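Local coordinates for protein glucosamine-6-phosphate deaminase (Thermotoga maritima, PDB 1J5X) that is a SIS-domain protein with two parallel beta-sheets flanked by helices, at residues Ile20-Phe31 and Ser187-Asp198. Sequence-based numbering, arbitrary orientation.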
loop_
_atom_site.group_PDB
_atom_site.type_symbol
_atom_site.label_atom_id
_atom_site.label_comp_id
_atom_site.label_asym_id
_atom_site.label_seq_id
_atom_site.Cartn_x
_atom_site.Cartn_y
_atom_site.Cartn_z
ATOM N N ILE A 20 -2.721 -13.567 -0.106
ATOM C CA ILE A 20 -2.592 -12.756 -1.354
ATOM C C ILE A 20 -3.813 -13.114 -2.248
ATOM O O ILE A 20 -4.549 -12.246 -2.789
ATOM C CB ILE A 20 -1.297 -13.114 -2.106
ATOM C CG1 ILE A 20 -0.099 -12.729 -1.241
ATOM C CG2 ILE A 20 -1.249 -12.425 -3.474
ATOM C CD1 ILE A 20 1.226 -13.015 -1.958
ATOM N N THR A 21 -4.036 -14.417 -2.388
ATOM C CA THR A 21 -5.135 -14.920 -3.219
ATOM C C THR A 21 -6.508 -14.469 -2.749
ATOM O O THR A 21 -7.441 -14.371 -3.551
ATOM C CB THR A 21 -5.064 -16.475 -3.311
ATOM O OG1 THR A 21 -3.789 -16.800 -3.833
ATOM C CG2 THR A 21 -6.129 -17.013 -4.308
ATOM N N ASP A 22 -6.621 -14.129 -1.469
ATOM C CA ASP A 22 -7.885 -13.669 -0.945
ATOM C C ASP A 22 -8.308 -12.323 -1.606
ATOM O O ASP A 22 -9.459 -11.942 -1.494
ATOM C CB ASP A 22 -7.840 -13.441 0.560
ATOM C CG ASP A 22 -7.939 -14.752 1.373
ATOM O OD1 ASP A 22 -8.380 -15.774 0.772
ATOM O OD2 ASP A 22 -7.610 -14.717 2.602
ATOM N N GLN A 23 -7.370 -11.631 -2.234
ATOM C CA GLN A 23 -7.724 -10.366 -2.876
ATOM C C GLN A 23 -8.543 -10.715 -4.120
ATOM O O GLN A 23 -9.208 -9.868 -4.715
ATOM C CB GLN A 23 -6.460 -9.578 -3.216
ATOM C CG GLN A 23 -5.932 -8.892 -1.951
ATOM C CD GLN A 23 -4.438 -8.681 -1.975
ATOM O OE1 GLN A 23 -4.040 -7.462 -1.709
ATOM N NE2 GLN A 23 -3.639 -9.624 -2.217
ATOM N N LYS A 24 -8.446 -11.971 -4.534
ATOM C CA LYS A 24 -9.249 -12.425 -5.656
ATOM C C LYS A 24 -10.489 -13.103 -5.132
ATOM O O LYS A 24 -11.592 -12.862 -5.615
ATOM C CB LYS A 24 -8.483 -13.418 -6.512
ATOM C CG LYS A 24 -9.433 -14.362 -7.287
ATOM C CD LYS A 24 -8.701 -15.015 -8.425
ATOM C CE LYS A 24 -8.138 -16.344 -8.041
ATOM N NZ LYS A 24 -7.737 -17.121 -9.280
ATOM N N ASN A 25 -10.335 -13.970 -4.126
ATOM C CA ASN A 25 -11.495 -14.708 -3.638
ATOM C C ASN A 25 -12.446 -14.110 -2.632
ATOM O O ASN A 25 -13.609 -14.497 -2.570
ATOM C CB ASN A 25 -11.036 -16.076 -3.069
ATOM C CG ASN A 25 -10.394 -16.951 -4.133
ATOM O OD1 ASN A 25 -10.887 -17.019 -5.266
ATOM N ND2 ASN A 25 -9.307 -17.636 -3.780
ATOM N N GLU A 26 -11.978 -13.176 -1.825
ATOM C CA GLU A 26 -12.828 -12.665 -0.774
ATOM C C GLU A 26 -13.110 -11.169 -0.797
ATOM O O GLU A 26 -13.848 -10.654 0.032
ATOM C CB GLU A 26 -12.176 -13.027 0.569
ATOM C CG GLU A 26 -11.668 -14.496 0.579
ATOM C CD GLU A 26 -11.286 -15.024 1.983
ATOM O OE1 GLU A 26 -10.945 -14.202 2.874
ATOM O OE2 GLU A 26 -11.304 -16.275 2.196
ATOM N N LEU A 27 -12.514 -10.483 -1.742
ATOM C CA LEU A 27 -12.655 -9.026 -1.784
ATOM C C LEU A 27 -14.084 -8.546 -1.980
ATOM O O LEU A 27 -14.522 -7.633 -1.307
ATOM C CB LEU A 27 -11.742 -8.465 -2.886
ATOM C CG LEU A 27 -11.595 -6.936 -2.934
ATOM C CD1 LEU A 27 -10.899 -6.430 -1.599
ATOM C CD2 LEU A 27 -10.743 -6.604 -4.174
ATOM N N LYS A 28 -14.804 -9.169 -2.909
ATOM C CA LYS A 28 -16.182 -8.749 -3.142
ATOM C C LYS A 28 -17.039 -8.906 -1.910
ATOM O O LYS A 28 -17.860 -8.052 -1.542
ATOM C CB LYS A 28 -16.787 -9.508 -4.335
ATOM C CG LYS A 28 -18.205 -9.025 -4.706
ATOM C CD LYS A 28 -18.592 -9.547 -6.100
ATOM C CE LYS A 28 -19.963 -9.051 -6.586
ATOM N NZ LYS A 28 -21.100 -9.880 -6.060
ATOM N N LYS A 29 -16.852 -10.029 -1.227
ATOM C CA LYS A 29 -17.609 -10.239 -0.008
ATOM C C LYS A 29 -17.306 -9.183 1.047
ATOM O O LYS A 29 -18.201 -8.665 1.713
ATOM C CB LYS A 29 -17.261 -11.630 0.553
ATOM C CG LYS A 29 -17.920 -11.982 1.867
ATOM C CD LYS A 29 -17.539 -13.457 2.182
ATOM C CE LYS A 29 -18.213 -14.005 3.434
ATOM N NZ LYS A 29 -17.566 -15.304 3.781
ATOM N N PHE A 30 -16.019 -8.887 1.209
ATOM C CA PHE A 30 -15.600 -7.906 2.177
ATOM C C PHE A 30 -16.189 -6.555 1.747
ATOM O O PHE A 30 -16.714 -5.800 2.558
ATOM C CB PHE A 30 -14.062 -7.822 2.196
ATOM C CG PHE A 30 -13.539 -6.592 2.870
ATOM C CD1 PHE A 30 -13.531 -6.485 4.249
ATOM C CD2 PHE A 30 -13.068 -5.498 2.092
ATOM C CE1 PHE A 30 -13.061 -5.313 4.898
ATOM C CE2 PHE A 30 -12.600 -4.318 2.711
ATOM C CZ PHE A 30 -12.592 -4.216 4.115
ATOM N N PHE A 31 -16.059 -6.257 0.457
ATOM C CA PHE A 31 -16.570 -4.971 -0.049
ATOM C C PHE A 31 -18.060 -4.812 0.257
ATOM O O PHE A 31 -18.513 -3.771 0.796
ATOM C CB PHE A 31 -16.342 -4.917 -1.571
ATOM C CG PHE A 31 -16.865 -3.655 -2.209
ATOM C CD1 PHE A 31 -16.315 -2.407 -1.895
ATOM C CD2 PHE A 31 -17.934 -3.725 -3.128
ATOM C CE1 PHE A 31 -16.813 -1.227 -2.476
ATOM C CE2 PHE A 31 -18.450 -2.555 -3.728
ATOM C CZ PHE A 31 -17.902 -1.304 -3.407
ATOM N N SER A 187 -17.168 -0.548 -7.134
ATOM C CA SER A 187 -17.808 -1.877 -7.396
ATOM C C SER A 187 -17.204 -2.486 -8.629
ATOM O O SER A 187 -16.947 -3.678 -8.696
ATOM C CB SER A 187 -19.327 -1.766 -7.667
ATOM O OG SER A 187 -19.928 -1.187 -6.551
ATOM N N GLU A 188 -16.997 -1.644 -9.641
ATOM C CA GLU A 188 -16.419 -2.150 -10.863
ATOM C C GLU A 188 -14.995 -2.651 -10.608
ATOM O O GLU A 188 -14.633 -3.734 -11.079
ATOM C CB GLU A 188 -16.414 -1.033 -11.916
ATOM C CG GLU A 188 -15.600 -1.377 -13.195
ATOM C CD GLU A 188 -15.098 -0.095 -13.910
ATOM O OE1 GLU A 188 -15.899 0.874 -14.100
ATOM O OE2 GLU A 188 -13.900 -0.054 -14.260
ATOM N N LEU A 189 -14.178 -1.885 -9.887
ATOM C CA LEU A 189 -12.794 -2.350 -9.671
ATOM C C LEU A 189 -12.756 -3.606 -8.806
ATOM O O LEU A 189 -11.976 -4.504 -9.066
ATOM C CB LEU A 189 -11.952 -1.243 -9.040
ATOM C CG LEU A 189 -11.828 -0.039 -9.995
ATOM C CD1 LEU A 189 -11.310 1.190 -9.274
ATOM C CD2 LEU A 189 -10.833 -0.438 -11.031
ATOM N N VAL A 190 -13.583 -3.627 -7.772
ATOM C CA VAL A 190 -13.652 -4.854 -6.959
ATOM C C VAL A 190 -14.041 -6.066 -7.824
ATOM O O VAL A 190 -13.472 -7.174 -7.702
ATOM C CB VAL A 190 -14.667 -4.628 -5.838
ATOM C CG1 VAL A 190 -15.045 -5.999 -5.176
ATOM C CG2 VAL A 190 -14.078 -3.647 -4.795
ATOM N N GLY A 191 -14.999 -5.862 -8.730
ATOM C CA GLY A 191 -15.460 -6.956 -9.587
ATOM C C GLY A 191 -14.414 -7.463 -10.523
ATOM O O GLY A 191 -14.453 -8.634 -10.957
ATOM N N TYR A 192 -13.466 -6.560 -10.849
ATOM C CA TYR A 192 -12.359 -6.834 -11.746
ATOM C C TYR A 192 -11.161 -7.558 -11.088
ATOM O O TYR A 192 -10.260 -8.059 -11.784
ATOM C CB TYR A 192 -11.815 -5.489 -12.378
ATOM C CG TYR A 192 -10.663 -5.708 -13.366
ATOM C CD1 TYR A 192 -10.811 -6.575 -14.456
ATOM C CD2 TYR A 192 -9.431 -5.038 -13.220
ATOM C CE1 TYR A 192 -9.779 -6.789 -15.377
ATOM C CE2 TYR A 192 -8.402 -5.232 -14.148
ATOM C CZ TYR A 192 -8.565 -6.105 -15.221
ATOM O OH TYR A 192 -7.521 -6.300 -16.133
ATOM N N SER A 193 -11.149 -7.608 -9.764
ATOM C CA SER A 193 -9.975 -8.163 -9.055
ATOM C C SER A 193 -9.587 -9.614 -9.409
ATOM O O SER A 193 -8.389 -9.911 -9.578
ATOM C CB SER A 193 -10.117 -7.936 -7.525
ATOM O OG SER A 193 -11.069 -8.807 -6.943
ATOM N N PRO A 194 -10.575 -10.517 -9.620
ATOM C CA PRO A 194 -10.144 -11.889 -9.958
ATOM C C PRO A 194 -9.374 -11.954 -11.272
ATOM O O PRO A 194 -8.291 -12.552 -11.375
ATOM C CB PRO A 194 -11.475 -12.669 -10.011
ATOM C CG PRO A 194 -12.373 -11.917 -8.982
ATOM C CD PRO A 194 -11.996 -10.455 -9.161
ATOM N N GLU A 195 -9.926 -11.326 -12.320
ATOM C CA GLU A 195 -9.245 -11.328 -13.604
ATOM C C GLU A 195 -7.902 -10.586 -13.477
ATOM O O GLU A 195 -6.882 -10.998 -14.030
ATOM C CB GLU A 195 -10.128 -10.645 -14.676
ATOM C CG GLU A 195 -9.423 -10.384 -16.017
ATOM C CD GLU A 195 -10.381 -9.919 -17.131
ATOM O OE1 GLU A 195 -11.535 -9.532 -16.828
ATOM O OE2 GLU A 195 -9.958 -9.926 -18.301
ATOM N N PHE A 196 -7.907 -9.485 -12.733
ATOM C CA PHE A 196 -6.668 -8.698 -12.559
ATOM C C PHE A 196 -5.583 -9.585 -11.956
ATOM O O PHE A 196 -4.420 -9.583 -12.398
ATOM C CB PHE A 196 -6.915 -7.503 -11.597
ATOM C CG PHE A 196 -5.689 -6.655 -11.351
ATOM C CD1 PHE A 196 -5.041 -6.004 -12.410
ATOM C CD2 PHE A 196 -5.187 -6.455 -10.038
ATOM C CE1 PHE A 196 -3.943 -5.182 -12.165
ATOM C CE2 PHE A 196 -4.078 -5.627 -9.820
ATOM C CZ PHE A 196 -3.478 -5.009 -10.854
ATOM N N PHE A 197 -5.990 -10.342 -10.953
ATOM C CA PHE A 197 -5.094 -11.248 -10.240
ATOM C C PHE A 197 -4.551 -12.329 -11.180
ATOM O O PHE A 197 -3.333 -12.545 -11.284
ATOM C CB PHE A 197 -5.837 -11.866 -9.062
ATOM C CG PHE A 197 -5.017 -12.906 -8.308
ATOM C CD1 PHE A 197 -4.935 -14.231 -8.770
ATOM C CD2 PHE A 197 -4.288 -12.546 -7.171
ATOM C CE1 PHE A 197 -4.119 -15.187 -8.103
ATOM C CE2 PHE A 197 -3.479 -13.481 -6.502
ATOM C CZ PHE A 197 -3.389 -14.797 -6.961
ATOM N N ASP A 198 -5.454 -12.979 -11.926
ATOM C CA ASP A 198 -5.034 -14.035 -12.835
ATOM C C ASP A 198 -4.120 -13.517 -13.935
ATOM O O ASP A 198 -3.163 -14.181 -14.286
ATOM C CB ASP A 198 -6.273 -14.779 -13.430
ATOM C CG ASP A 198 -7.134 -15.463 -12.353
ATOM O OD1 ASP A 198 -6.637 -15.776 -11.240
ATOM O OD2 ASP A 198 -8.333 -15.713 -12.611
#
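Lys24 reaches Asp198 because its CG stands anti to the backbone N (chi1 155°) and its chain then turns at chi3 (93°), which carries NZ to the carboxylate. There Lys24 NZ lies 2.6 Å from Asp198 OD1, a salt bridge on the syn lone pair. On the way the aliphatic part of Lys24 runs over Pro194, with Lys24 CG 3.8 Å from Pro194 CB, and crosses Phe197 at about a right angle. The Phe197 ring receives Ile20 CG2 at its edge, 3.9 Å from Phe197 CE2. One turn earlier on its helix, Ser193 OG lies within hydrogen-bonding distance of both Gln23 O (3.1 Å) and Val190 O (3.0 Å). Leu27 CD2 packs beside this hydroxyl. At the far end Val190 CG2 makes a CH-pi contact over one face of Phe31, 4.0 Å from the ring centroid, while Ser187 OG meets the ring's edge. The chain breaks helical shape at Glu26, and helix 27-31 then runs nearly antiparallel to helix 187-198 (163°). Leu27 also touches Met166 of helix 162-179, and Phe197 touches Ile317 of helix 313-326. Helix 184-205, on which the N-terminal helices pack, links strand 147-150 of the five-stranded sheet, by way of helix 162-179, to strand 214-218 of the four-stranded one.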